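Local atomic coordinates of macrolide export ATP-binding/permease protein MacB (Actinobacillus actinomycetemcomitans, PDB entry 3FTJ), a protein that probably powers macrolide efflux as the ATP-driven inner-membrane transporter of the tripartite MacAB-TdeA system, the present chain being the transporter's periplasmic region. Residues T17-N22 with I173-V178; N22-R27 with D205-N210; S51-T56 with E79-V84. All blocks are in the same frame, centred on the assembly; numbering follows the deposited sequence.

Interaction 1. Residues T17-N22 with I173-V178; sequences TIFNGN and IGSITV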
ATOM      1  N   THR A  17      -6.996   4.422  -5.306  1.00 27.80           N
ATOM      2  CA  THR A  17      -6.055   3.311  -5.395  1.00 23.99           C
ATOM      3  C   THR A  17      -6.188   2.643  -6.754  1.00 24.34           C
ATOM      4  O   THR A  17      -7.279   2.233  -7.156  1.00 26.08           O
ATOM      5  CB  THR A  17      -6.286   2.273  -4.274  1.00 26.22           C
ATOM      6  OG1 THR A  17      -6.214   2.923  -2.997  1.00 23.75           O
ATOM      7  CG2 THR A  17      -5.234   1.153  -4.333  1.00 23.27           C
ATOM      8  N   ILE A  18      -5.072   2.552  -7.463  1.00 19.81           N
ATOM      9  CA  ILE A  18      -5.036   1.921  -8.770  1.00 18.57           C
ATOM     10  C   ILE A  18      -4.548   0.473  -8.650  1.00 22.33           C
ATOM     11  O   ILE A  18      -3.504   0.213  -8.051  1.00 18.71           O
ATOM     12  CB  ILE A  18      -4.128   2.710  -9.712  1.00 20.90           C
ATOM     13  CG1 ILE A  18      -4.498   4.196  -9.656  1.00 23.49           C
ATOM     14  CG2 ILE A  18      -4.240   2.177 -11.132  1.00 21.79           C
ATOM     15  CD1 ILE A  18      -3.332   5.118  -9.814  1.00 24.73           C
ATOM     16  N   PHE A  19      -5.315  -0.456  -9.217  1.00 19.45           N
ATOM     17  CA  PHE A  19      -5.040  -1.888  -9.129  1.00 21.60           C
ATOM     18  C   PHE A  19      -4.841  -2.504 -10.511  1.00 23.05           C
ATOM     19  O   PHE A  19      -5.444  -2.060 -11.481  1.00 20.73           O
ATOM     20  CB  PHE A  19      -6.223  -2.614  -8.483  1.00 22.71           C
ATOM     21  CG  PHE A  19      -6.394  -2.330  -7.023  1.00 27.87           C
ATOM     22  CD1 PHE A  19      -5.680  -3.043  -6.079  1.00 26.70           C
ATOM     23  CD2 PHE A  19      -7.285  -1.366  -6.594  1.00 27.82           C
ATOM     24  CE1 PHE A  19      -5.838  -2.789  -4.734  1.00 27.12           C
ATOM     25  CE2 PHE A  19      -7.450  -1.113  -5.250  1.00 25.96           C
ATOM     26  CZ  PHE A  19      -6.727  -1.826  -4.321  1.00 25.95           C
ATOM     27  N   ASN A  20      -4.024  -3.551 -10.587  1.00 19.78           N
ATOM     28  CA  ASN A  20      -3.907  -4.339 -11.807  1.00 21.61           C
ATOM     29  C   ASN A  20      -5.214  -5.043 -12.121  1.00 24.30           C
ATOM     30  O   ASN A  20      -5.938  -5.445 -11.212  1.00 23.71           O
ATOM     31  CB  ASN A  20      -2.806  -5.389 -11.658  1.00 19.72           C
ATOM     32  CG  ASN A  20      -1.454  -4.773 -11.405  1.00 18.24           C
ATOM     33  OD1 ASN A  20      -0.829  -5.020 -10.382  1.00 17.16           O
ATOM     34  ND2 ASN A  20      -1.007  -3.946 -12.331  1.00 17.98           N
ATOM     35  N   GLY A  21      -5.511  -5.203 -13.405  1.00 24.63           N
ATOM     36  CA  GLY A  21      -6.653  -5.998 -13.814  1.00 28.36           C
ATOM     37  C   GLY A  21      -7.885  -5.180 -14.145  1.00 30.69           C
ATOM     38  O   GLY A  21      -7.794  -3.979 -14.397  1.00 25.36           O
ATOM     39  N   ASN A  22      -9.043  -5.837 -14.115  1.00 33.20           N
ATOM     40  CA  ASN A  22     -10.289  -5.243 -14.590  1.00 36.56           C
ATOM     41  C   ASN A  22     -11.327  -5.027 -13.497  1.00 35.18           C
ATOM     42  O   ASN A  22     -12.332  -4.352 -13.710  1.00 39.94           O
ATOM     43  CB  ASN A  22     -10.876  -6.101 -15.709  1.00 39.62           C
ATOM     44  CG  ASN A  22      -9.924  -6.260 -16.880  1.00 41.78           C
ATOM     45  OD1 ASN A  22      -9.765  -7.354 -17.426  1.00 44.80           O
ATOM     46  ND2 ASN A  22      -9.283  -5.165 -17.269  1.00 41.69           N
ATOM     47  N   ILE A 173       4.393  -3.780  -9.402  1.00 20.38           N
ATOM     48  CA  ILE A 173       3.704  -3.705  -8.119  1.00 17.65           C
ATOM     49  C   ILE A 173       2.220  -4.053  -8.202  1.00 15.58           C
ATOM     50  O   ILE A 173       1.657  -4.152  -9.289  1.00 18.50           O
ATOM     51  CB  ILE A 173       3.861  -2.303  -7.514  1.00 17.40           C
ATOM     52  CG1 ILE A 173       3.356  -1.255  -8.514  1.00 18.83           C
ATOM     53  CG2 ILE A 173       5.304  -2.051  -7.119  1.00 14.23           C
ATOM     54  CD1 ILE A 173       3.629   0.156  -8.103  1.00 18.22           C
ATOM     55  N   GLY A 174       1.600  -4.226  -7.041  1.00 13.11           N
ATOM     56  CA  GLY A 174       0.222  -4.670  -6.959  1.00 16.48           C
ATOM     57  C   GLY A 174      -0.781  -3.543  -7.076  1.00 19.38           C
ATOM     58  O   GLY A 174      -1.869  -3.726  -7.635  1.00 18.38           O
ATOM     59  N   SER A 175      -0.414  -2.375  -6.549  1.00 16.54           N
ATOM     60  CA  SER A 175      -1.256  -1.187  -6.640  1.00 17.58           C
ATOM     61  C   SER A 175      -0.495   0.108  -6.334  1.00 17.99           C
ATOM     62  O   SER A 175       0.641   0.089  -5.857  1.00 17.63           O
ATOM     63  CB  SER A 175      -2.464  -1.312  -5.702  1.00 20.42           C
ATOM     64  OG  SER A 175      -2.067  -1.311  -4.339  1.00 20.20           O
ATOM     65  N   ILE A 176      -1.146   1.229  -6.613  1.00 17.08           N
ATOM     66  CA  ILE A 176      -0.614   2.553  -6.342  1.00 18.72           C
ATOM     67  C   ILE A 176      -1.723   3.397  -5.740  1.00 20.57           C
ATOM     68  O   ILE A 176      -2.780   3.571  -6.348  1.00 20.58           O
ATOM     69  CB  ILE A 176      -0.168   3.255  -7.653  1.00 16.91           C
ATOM     70  CG1 ILE A 176       0.961   2.479  -8.335  1.00 21.07           C
ATOM     71  CG2 ILE A 176       0.252   4.690  -7.381  1.00 17.17           C
ATOM     72  CD1 ILE A 176       1.185   2.883  -9.790  1.00 18.34           C
ATOM     73  N   THR A 177      -1.502   3.926  -4.549  1.00 18.30           N
ATOM     74  CA  THR A 177      -2.476   4.849  -3.987  1.00 22.03           C
ATOM     75  C   THR A 177      -1.985   6.282  -4.165  1.00 24.62           C
ATOM     76  O   THR A 177      -0.849   6.601  -3.814  1.00 23.90           O
ATOM     77  CB  THR A 177      -2.759   4.563  -2.507  1.00 24.48           C
ATOM     78  OG1 THR A 177      -3.226   3.213  -2.363  1.00 25.64           O
ATOM     79  CG2 THR A 177      -3.818   5.522  -1.977  1.00 25.71           C
ATOM     80  N   VAL A 178      -2.841   7.131  -4.730  1.00 21.89           N
ATOM     81  CA  VAL A 178      -2.510   8.532  -4.951  1.00 23.47           C
ATOM     82  C   VAL A 178      -3.364   9.405  -4.039  1.00 26.10           C
ATOM     83  O   VAL A 178      -4.534   9.106  -3.794  1.00 27.24           O
ATOM     84  CB  VAL A 178      -2.727   8.970  -6.430  1.00 25.05           C
ATOM     85  CG1 VAL A 178      -2.001   8.040  -7.397  1.00 24.02           C
ATOM     86  CG2 VAL A 178      -4.195   9.024  -6.764  1.00 28.84           C
TER

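Interaction 2. Residues N22-R27 with D205-N210; sequences NGFGDR and DFFIMN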
ATOM      1  N   ASN A  22      -9.043  -5.837 -14.115  1.00 33.20           N
ATOM      2  CA  ASN A  22     -10.289  -5.243 -14.590  1.00 36.56           C
ATOM      3  C   ASN A  22     -11.327  -5.027 -13.497  1.00 35.18           C
ATOM      4  O   ASN A  22     -12.332  -4.352 -13.710  1.00 39.94           O
ATOM      5  CB  ASN A  22     -10.876  -6.101 -15.709  1.00 39.62           C
ATOM      6  CG  ASN A  22      -9.924  -6.260 -16.880  1.00 41.78           C
ATOM      7  OD1 ASN A  22      -9.765  -7.354 -17.426  1.00 44.80           O
ATOM      8  ND2 ASN A  22      -9.283  -5.165 -17.269  1.00 41.69           N
ATOM      9  N   GLY A  23     -11.078  -5.603 -12.327  1.00 32.86           N
ATOM     10  CA  GLY A  23     -11.960  -5.434 -11.188  1.00 36.97           C
ATOM     11  C   GLY A  23     -11.838  -6.611 -10.241  1.00 43.73           C
ATOM     12  O   GLY A  23     -11.188  -7.606 -10.563  1.00 43.14           O
ATOM     13  N   PHE A  24     -12.457  -6.505  -9.068  1.00 43.60           N
ATOM     14  CA  PHE A  24     -12.481  -7.627  -8.133  1.00 50.32           C
ATOM     15  C   PHE A  24     -13.351  -8.754  -8.682  1.00 49.91           C
ATOM     16  O   PHE A  24     -13.290  -9.887  -8.205  1.00 55.12           O
ATOM     17  CB  PHE A  24     -12.984  -7.189  -6.758  1.00 48.59           C
ATOM     18  CG  PHE A  24     -12.177  -6.085  -6.143  1.00 47.70           C
ATOM     19  CD1 PHE A  24     -10.813  -6.229  -5.955  1.00 46.26           C
ATOM     20  CD2 PHE A  24     -12.785  -4.910  -5.741  1.00 45.23           C
ATOM     21  CE1 PHE A  24     -10.068  -5.219  -5.384  1.00 42.89           C
ATOM     22  CE2 PHE A  24     -12.046  -3.895  -5.167  1.00 47.17           C
ATOM     23  CZ  PHE A  24     -10.685  -4.046  -4.990  1.00 45.87           C
ATOM     24  N   GLY A  25     -14.163  -8.432  -9.685  1.00 47.00           N
ATOM     25  CA  GLY A  25     -14.949  -9.430 -10.389  1.00 50.46           C
ATOM     26  C   GLY A  25     -14.130 -10.067 -11.497  1.00 53.46           C
ATOM     27  O   GLY A  25     -14.653 -10.406 -12.560  1.00 52.76           O
ATOM     28  N   ASP A  26     -12.834 -10.224 -11.240  1.00 51.46           N
ATOM     29  CA  ASP A  26     -11.902 -10.746 -12.230  1.00 48.45           C
ATOM     30  C   ASP A  26     -10.548 -11.002 -11.569  1.00 47.49           C
ATOM     31  O   ASP A  26      -9.569 -10.308 -11.846  1.00 45.39           O
ATOM     32  CB  ASP A  26     -11.759  -9.761 -13.392  1.00 44.76           C
ATOM     33  CG  ASP A  26     -11.157 -10.399 -14.634  1.00 45.56           C
ATOM     34  OD1 ASP A  26     -10.541 -11.477 -14.524  1.00 48.73           O
ATOM     35  OD2 ASP A  26     -11.295  -9.814 -15.728  1.00 48.93           O
ATOM     36  N   ARG A  27     -10.508 -12.001 -10.689  1.00 48.79           N
ATOM     37  CA  ARG A  27      -9.296 -12.353  -9.953  1.00 45.94           C
ATOM     38  C   ARG A  27      -8.137 -12.653 -10.888  1.00 44.62           C
ATOM     39  O   ARG A  27      -6.997 -12.260 -10.628  1.00 45.23           O
ATOM     40  CB  ARG A  27      -9.541 -13.564  -9.052  1.00 48.21           C
ATOM     41  CG  ARG A  27     -10.445 -13.302  -7.859  1.00 54.74           C
ATOM     42  CD  ARG A  27     -11.876 -13.054  -8.301  1.00 55.31           C
ATOM     43  NE  ARG A  27     -12.803 -13.009  -7.174  1.00 59.66           N
ATOM     44  CZ  ARG A  27     -14.118 -12.859  -7.297  1.00 60.10           C
ATOM     45  NH1 ARG A  27     -14.663 -12.738  -8.500  1.00 60.90           N
ATOM     46  NH2 ARG A  27     -14.888 -12.831  -6.217  1.00 58.06           N
ATOM     47  N   ASP A 205      -5.586  -1.676 -18.499  1.00 27.21           N
ATOM     48  CA  ASP A 205      -5.359  -2.950 -17.848  1.00 24.68           C
ATOM     49  C   ASP A 205      -5.237  -2.748 -16.346  1.00 26.76           C
ATOM     50  O   ASP A 205      -4.471  -3.438 -15.674  1.00 27.65           O
ATOM     51  CB  ASP A 205      -4.099  -3.612 -18.408  1.00 25.41           C
ATOM     52  CG  ASP A 205      -2.862  -2.760 -18.221  1.00 26.32           C
ATOM     53  OD1 ASP A 205      -2.940  -1.745 -17.504  1.00 25.04           O
ATOM     54  OD2 ASP A 205      -1.807  -3.110 -18.788  1.00 28.05           O
ATOM     55  N   PHE A 206      -6.005  -1.794 -15.831  1.00 24.18           N
ATOM     56  CA  PHE A 206      -5.971  -1.426 -14.420  1.00 21.99           C
ATOM     57  C   PHE A 206      -7.341  -0.882 -14.100  1.00 22.89           C
ATOM     58  O   PHE A 206      -8.121  -0.592 -15.005  1.00 25.10           O
ATOM     59  CB  PHE A 206      -4.938  -0.319 -14.188  1.00 22.57           C
ATOM     60  CG  PHE A 206      -5.187   0.912 -15.014  1.00 23.40           C
ATOM     61  CD1 PHE A 206      -6.027   1.919 -14.554  1.00 23.13           C
ATOM     62  CD2 PHE A 206      -4.599   1.053 -16.259  1.00 22.66           C
ATOM     63  CE1 PHE A 206      -6.269   3.057 -15.321  1.00 22.05           C
ATOM     64  CE2 PHE A 206      -4.835   2.180 -17.036  1.00 24.14           C
ATOM     65  CZ  PHE A 206      -5.676   3.186 -16.566  1.00 26.12           C
ATOM     66  N   PHE A 207      -7.643  -0.732 -12.819  1.00 23.83           N
ATOM     67  CA  PHE A 207      -8.891  -0.090 -12.432  1.00 26.38           C
ATOM     68  C   PHE A 207      -8.656   0.759 -11.198  1.00 29.84           C
ATOM     69  O   PHE A 207      -7.685   0.553 -10.469  1.00 26.10           O
ATOM     70  CB  PHE A 207     -10.008  -1.114 -12.207  1.00 27.95           C
ATOM     71  CG  PHE A 207      -9.719  -2.122 -11.127  1.00 29.30           C
ATOM     72  CD1 PHE A 207     -10.321  -2.015  -9.882  1.00 29.14           C
ATOM     73  CD2 PHE A 207      -8.864  -3.189 -11.362  1.00 27.46           C
ATOM     74  CE1 PHE A 207     -10.069  -2.947  -8.889  1.00 30.75           C
ATOM     75  CE2 PHE A 207      -8.610  -4.130 -10.370  1.00 27.45           C
ATOM     76  CZ  PHE A 207      -9.213  -4.007  -9.135  1.00 29.59           C
ATOM     77  N   ILE A 208      -9.539   1.727 -10.979  1.00 28.49           N
ATOM     78  CA  ILE A 208      -9.360   2.692  -9.906  1.00 25.53           C
ATOM     79  C   ILE A 208     -10.456   2.544  -8.863  1.00 27.83           C
ATOM     80  O   ILE A 208     -11.635   2.412  -9.197  1.00 30.13           O
ATOM     81  CB  ILE A 208      -9.333   4.126 -10.464  1.00 29.38           C
ATOM     82  CG1 ILE A 208      -8.215   4.263 -11.501  1.00 26.55           C
ATOM     83  CG2 ILE A 208      -9.161   5.138  -9.339  1.00 32.50           C
ATOM     84  CD1 ILE A 208      -7.915   5.696 -11.898  1.00 29.84           C
ATOM     85  N   MET A 209     -10.048   2.537  -7.599  1.00 31.59           N
ATOM     86  CA  MET A 209     -10.965   2.442  -6.473  1.00 31.00           C
ATOM     87  C   MET A 209     -10.960   3.770  -5.739  1.00 29.83           C
ATOM     88  O   MET A 209      -9.908   4.260  -5.343  1.00 30.00           O
ATOM     89  CB  MET A 209     -10.509   1.360  -5.495  1.00 30.04           C
ATOM     90  CG  MET A 209     -10.465  -0.044  -6.042  1.00 36.38           C
ATOM     91  SD  MET A 209     -12.031  -0.901  -5.821  1.00 51.19           S
ATOM     92  CE  MET A 209     -12.729  -0.783  -7.466  1.00 41.64           C
ATOM     93  N   ASN A 210     -12.143   4.342  -5.555  1.00 36.46           N
ATOM     94  CA  ASN A 210     -12.302   5.559  -4.772  1.00 32.79           C
ATOM     95  C   ASN A 210     -13.734   5.684  -4.274  1.00 35.18           C
ATOM     96  O   ASN A 210     -14.536   4.762  -4.435  1.00 34.44           O
ATOM     97  CB  ASN A 210     -11.904   6.790  -5.591  1.00 31.03           C
ATOM     98  CG  ASN A 210     -12.593   6.841  -6.934  1.00 34.56           C
ATOM     99  OD1 ASN A 210     -13.662   6.264  -7.120  1.00 32.35           O
ATOM    100  ND2 ASN A 210     -11.986   7.540  -7.882  1.00 30.86           N
TER

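Interaction 3. Residues S51-T56 with E79-V84; sequences SVTPNT and EQYFDV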
ATOM      1  N   SER A  51       0.551  13.037  -3.377  1.00 27.65           N
ATOM      2  CA  SER A  51       1.481  11.972  -3.018  1.00 28.64           C
ATOM      3  C   SER A  51       1.123  10.667  -3.712  1.00 25.76           C
ATOM      4  O   SER A  51      -0.027  10.437  -4.084  1.00 22.37           O
ATOM      5  CB  SER A  51       1.521  11.762  -1.505  1.00 26.96           C
ATOM      6  OG  SER A  51       0.360  11.086  -1.051  1.00 28.46           O
ATOM      7  N   VAL A  52       2.130   9.821  -3.879  1.00 28.65           N
ATOM      8  CA  VAL A  52       1.977   8.538  -4.549  1.00 25.19           C
ATOM      9  C   VAL A  52       2.631   7.434  -3.715  1.00 23.55           C
ATOM     10  O   VAL A  52       3.801   7.540  -3.337  1.00 23.58           O
ATOM     11  CB  VAL A  52       2.629   8.586  -5.933  1.00 24.74           C
ATOM     12  CG1 VAL A  52       2.509   7.240  -6.635  1.00 21.72           C
ATOM     13  CG2 VAL A  52       1.999   9.707  -6.769  1.00 23.17           C
ATOM     14  N   THR A  53       1.875   6.377  -3.438  1.00 23.61           N
ATOM     15  CA  THR A  53       2.375   5.260  -2.646  1.00 20.37           C
ATOM     16  C   THR A  53       2.278   3.939  -3.396  1.00 19.99           C
ATOM     17  O   THR A  53       1.185   3.418  -3.593  1.00 19.41           O
ATOM     18  CB  THR A  53       1.583   5.134  -1.345  1.00 23.81           C
ATOM     19  OG1 THR A  53       1.681   6.367  -0.623  1.00 31.51           O
ATOM     20  CG2 THR A  53       2.130   4.003  -0.500  1.00 20.64           C
ATOM     21  N   PRO A  54       3.421   3.400  -3.826  1.00 17.19           N
ATOM     22  CA  PRO A  54       3.465   2.082  -4.471  1.00 20.48           C
ATOM     23  C   PRO A  54       3.172   1.000  -3.436  1.00 19.56           C
ATOM     24  O   PRO A  54       3.440   1.213  -2.261  1.00 22.22           O
ATOM     25  CB  PRO A  54       4.916   1.971  -4.954  1.00 20.34           C
ATOM     26  CG  PRO A  54       5.468   3.380  -4.890  1.00 21.18           C
ATOM     27  CD  PRO A  54       4.745   4.044  -3.773  1.00 19.56           C
ATOM     28  N   ASN A  55       2.622  -0.133  -3.853  1.00 18.84           N
ATOM     29  CA  ASN A  55       2.316  -1.211  -2.910  1.00 19.65           C
ATOM     30  C   ASN A  55       2.479  -2.576  -3.555  1.00 21.97           C
ATOM     31  O   ASN A  55       1.774  -2.916  -4.502  1.00 22.16           O
ATOM     32  CB  ASN A  55       0.889  -1.059  -2.349  1.00 18.25           C
ATOM     33  CG  ASN A  55       0.551  -2.100  -1.274  1.00 29.66           C
ATOM     34  OD1 ASN A  55       0.901  -3.282  -1.382  1.00 23.88           O
ATOM     35  ND2 ASN A  55      -0.152  -1.657  -0.236  1.00 31.36           N
ATOM     36  N   THR A  56       3.432  -3.347  -3.049  1.00 20.71           N
ATOM     37  CA  THR A  56       3.540  -4.753  -3.396  1.00 21.60           C
ATOM     38  C   THR A  56       3.604  -5.519  -2.082  1.00 19.43           C
ATOM     39  O   THR A  56       3.867  -4.937  -1.037  1.00 17.95           O
ATOM     40  CB  THR A  56       4.801  -5.028  -4.204  1.00 18.58           C
ATOM     41  OG1 THR A  56       4.816  -6.399  -4.614  1.00 22.81           O
ATOM     42  CG2 THR A  56       6.028  -4.741  -3.362  1.00 21.63           C
ATOM     43  N   GLU A  79       6.711   5.872   1.518  1.00 25.47           N
ATOM     44  CA  GLU A  79       6.772   6.717   2.718  1.00 23.09           C
ATOM     45  C   GLU A  79       5.413   7.242   3.204  1.00 22.40           C
ATOM     46  O   GLU A  79       5.156   7.270   4.401  1.00 24.15           O
ATOM     47  CB  GLU A  79       7.729   7.888   2.476  1.00 25.21           C
ATOM     48  CG  GLU A  79       7.657   8.982   3.526  1.00 33.29           C
ATOM     49  CD  GLU A  79       8.792   9.976   3.388  1.00 37.76           C
ATOM     50  OE1 GLU A  79       9.246  10.198   2.241  1.00 36.35           O
ATOM     51  OE2 GLU A  79       9.237  10.522   4.423  1.00 37.73           O
ATOM     52  N   GLN A  80       4.546   7.647   2.276  1.00 24.14           N
ATOM     53  CA  GLN A  80       3.243   8.224   2.631  1.00 23.65           C
ATOM     54  C   GLN A  80       2.173   7.188   2.957  1.00 26.29           C
ATOM     55  O   GLN A  80       1.019   7.542   3.222  1.00 25.15           O
ATOM     56  CB  GLN A  80       2.722   9.150   1.517  1.00 26.95           C
ATOM     57  CG  GLN A  80       3.607  10.355   1.210  1.00 25.34           C
ATOM     58  CD  GLN A  80       4.038  11.094   2.470  1.00 33.00           C
ATOM     59  OE1 GLN A  80       3.220  11.406   3.335  1.00 31.34           O
ATOM     60  NE2 GLN A  80       5.334  11.368   2.578  1.00 36.71           N
ATOM     61  N   TYR A  81       2.542   5.910   2.940  1.00 23.68           N
ATOM     62  CA  TYR A  81       1.553   4.855   3.136  1.00 25.58           C
ATOM     63  C   TYR A  81       0.774   5.004   4.443  1.00 26.07           C
ATOM     64  O   TYR A  81      -0.449   4.893   4.459  1.00 27.75           O
ATOM     65  CB  TYR A  81       2.192   3.463   3.063  1.00 25.13           C
ATOM     66  CG  TYR A  81       1.194   2.345   3.272  1.00 24.31           C
ATOM     67  CD1 TYR A  81       0.973   1.822   4.530  1.00 25.18           C
ATOM     68  CD2 TYR A  81       0.460   1.830   2.208  1.00 25.88           C
ATOM     69  CE1 TYR A  81       0.054   0.807   4.734  1.00 29.40           C
ATOM     70  CE2 TYR A  81      -0.458   0.811   2.400  1.00 29.94           C
ATOM     71  CZ  TYR A  81      -0.658   0.306   3.669  1.00 31.00           C
ATOM     72  OH  TYR A  81      -1.570  -0.703   3.887  1.00 33.65           O
ATOM     73  N   PHE A  82       1.477   5.252   5.540  1.00 23.18           N
ATOM     74  CA  PHE A  82       0.829   5.263   6.848  1.00 29.69           C
ATOM     75  C   PHE A  82      -0.159   6.412   6.992  1.00 31.65           C
ATOM     76  O   PHE A  82      -1.239   6.247   7.561  1.00 32.52           O
ATOM     77  CB  PHE A  82       1.876   5.295   7.959  1.00 30.03           C
ATOM     78  CG  PHE A  82       2.896   4.205   7.839  1.00 24.59           C
ATOM     79  CD1 PHE A  82       2.594   2.915   8.233  1.00 26.59           C
ATOM     80  CD2 PHE A  82       4.143   4.466   7.302  1.00 24.40           C
ATOM     81  CE1 PHE A  82       3.532   1.901   8.118  1.00 26.28           C
ATOM     82  CE2 PHE A  82       5.079   3.458   7.184  1.00 26.63           C
ATOM     83  CZ  PHE A  82       4.768   2.172   7.590  1.00 20.54           C
ATOM     84  N   ASP A  83       0.210   7.569   6.458  1.00 27.96           N
ATOM     85  CA  ASP A  83      -0.656   8.736   6.504  1.00 32.86           C
ATOM     86  C   ASP A  83      -1.945   8.527   5.706  1.00 30.83           C
ATOM     87  O   ASP A  83      -3.043   8.773   6.203  1.00 34.01           O
ATOM     88  CB  ASP A  83       0.090   9.970   5.988  1.00 36.65           C
ATOM     89  CG  ASP A  83      -0.777  11.224   6.002  1.00 39.66           C
ATOM     90  OD1 ASP A  83      -1.544  11.407   6.978  1.00 39.42           O
ATOM     91  OD2 ASP A  83      -0.687  12.019   5.038  1.00 37.94           O
ATOM     92  N   VAL A  84      -1.806   8.064   4.471  1.00 32.52           N
ATOM     93  CA  VAL A  84      -2.951   7.927   3.578  1.00 31.91           C
ATOM     94  C   VAL A  84      -3.884   6.796   4.004  1.00 32.49           C
ATOM     95  O   VAL A  84      -5.079   6.820   3.714  1.00 34.59           O
ATOM     96  CB  VAL A  84      -2.495   7.714   2.123  1.00 31.74           C
ATOM     97  CG1 VAL A  84      -3.689   7.474   1.219  1.00 38.72           C
ATOM     98  CG2 VAL A  84      -1.700   8.918   1.648  1.00 32.31           C
TER
HETATM   99  O   HOH W   1       4.738   7.144  -0.395  1.00 29.67           O

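Interaction 1. Residues T17-N22 with I173-V178
Strand 17-20 runs antiparallel to strand 175-178, their axes 4.5 Å apart at closest approach and inclined by 167°. The pairing is fixed by two backbone bonds at Ile18 and Ile176, a hydrogen-bonded pair: Ile18 N reaches Ile176 O at 2.7 Å along an almost straight line (177° at the hydrogen) but from above the carbonyl plane, whereas Ile176 N meets Ile18 O at 2.9 Å in the plane of the Ile18 carbonyl, over a more bent path. Thr17-Thr177 and Phe19-Ser175, on either side of this pair, are non-hydrogen-bonded pairs.

Ile18, Ile176 and Val178 are all buried. Ile18 sets CG1 beside its own backbone N and swings CD1 over the neighbouring strand, 4.0 Å from Val178 CG1 and close to Ile176 CB. Leu193 and Leu197 of helix 186-201, together with Leu43 of helix 37-44, close over Ile18.

On the opposite face Thr17, Phe19 and Thr177 are partly exposed. There the two threonines share one rotamer, OG1 beside the backbone N, and cross obliquely so that Thr17 OG1 and Thr177 OG1 hydrogen-bond at 3.1 Å. In the next pair along, the Phe19 ring lies obliquely against its partner, CD1 3.7 Å from Ser175 CB. Ser175 is itself buried and marks a tight spot, with Ser175 CB only 3.0 Å from Ile18 O.

An antiparallel pair with helices on its apolar face and a more polar second face is characteristic of a layered alpha/beta sheet, here within the MacB-like periplasmic core domain.

Interaction 2. Residues N22-R27 with D205-N210
A Phe-Phe T-shaped stack extended by a Met-aromatic contact joins the loop after strand 15-20 to strand 206-209, which pairs antiparallel with that same strand. Among the aromatic interactions, Phe207 presents its edge to one face of Phe24: the centroids are 5.3 Å apart and the planes stand at 87°, close to perpendicular. Phe207 CZ makes the nearest approach, 4.0 Å from Phe24 CE1.

A CH-pi contact uses the face of the same Phe207 ring. Gly23 CA sits almost exactly above the ring centre, 3.6 Å from the centroid and only 8° off the normal, while Gly23 N lies 3.4 Å from Phe207 CD2. Gly23 N and CA therefore cover one face of the ring. Phe207 reaches this place with CG in the crowded position between its backbone N and carbonyl carbon, and its ring also meets that of Phe19 of strand 15-20, the two planes roughly parallel.

The rest is apolar and sulfur packing at the surface, where Phe24 is exposed and Arg30 of helix 27-31 touches both phenylalanines. Met209, its chain bent at chi2 and chi3, meets Phe24 tip to tip. Its sulfur approaches obliquely, 65° off the ring normal and 4.2 Å from the centroid, with Met209 SD a tight 3.1 Å from Phe24 CE2.

Interaction 3. Residues S51-T56 with E79-V84
Thr53 stands at the middle of this contact, its side chain crossing those of Gln80 and Tyr81 at about right angles, and each of its two branches has a different task. With OG1 beside the backbone N (chi1 -58°) and CG2 therefore anti to it, the methyl is directed at the start of helix 81-85: Thr53 CG2 lies 3.6 Å from Tyr81 CB and also touches the edge of the tyrosine ring, in its plane. The other branch, OG1, lies against Gln80 CB and meets a bridging water at 3.2 Å.

That water ties strand to turn. It donates to Val52 O and accepts the backbone N-H of Gln80 at 2.7 Å, so a polar link lies beside the van der Waals contacts just ahead of the helix. Gln80 O in turn accepts the N-H of Val84, 3.1 Å away, within the first helical turn.

Tyr81 extends with CG anti to its backbone N (chi1 180°), which carries the ring obliquely across to Asn55. There Asn55 ND2 comes within 3.6 Å of Tyr81 CE2, with the amide and ring planes 67° apart. Two residues before Thr53, Ser51 meets the aliphatic part of Gln80, CB to CG at 3.7 Å; Gln80 bends at chi2, taking its amide away from the strand. Val84 CG2 adds a lighter contact with Ser51 OG.

Strands 49-64 and 67-77 form an antiparallel hairpin of the MacB-like periplasmic core domain, and the short helix 81-85 just after it folds back on the first strand. Val52 points away from this partly buried interface, onto Ala40 and Leu43 of helix 37-44, while strand 175-180 pairs alongside and Tyr157 of strand 155-159 meets the Tyr81 ring.

The three contacts follow one another across a single mixed sheet, in the strand order 206-209, 15-20, 175-180, 49-64. Interactions 1 and 2 have centres about 8 Å apart, share Asn22, and are joined through probable hydrogen bonds from Met209 N to Thr17 O (2.8 Å) and from Phe19 N to Phe207 O (2.9 Å). Interaction 3 follows on the other flank, its centre about 12 Å from that of interaction 1, where Thr53 N probably bonds to Thr177 O at 2.8 Å. Interactions 2 and 3 do not touch; their nearest atoms are about 10 Å apart. Along the sequence, interaction 3 is nested inside the loops closed by both others, whereas the segments of interactions 1 and 2 alternate.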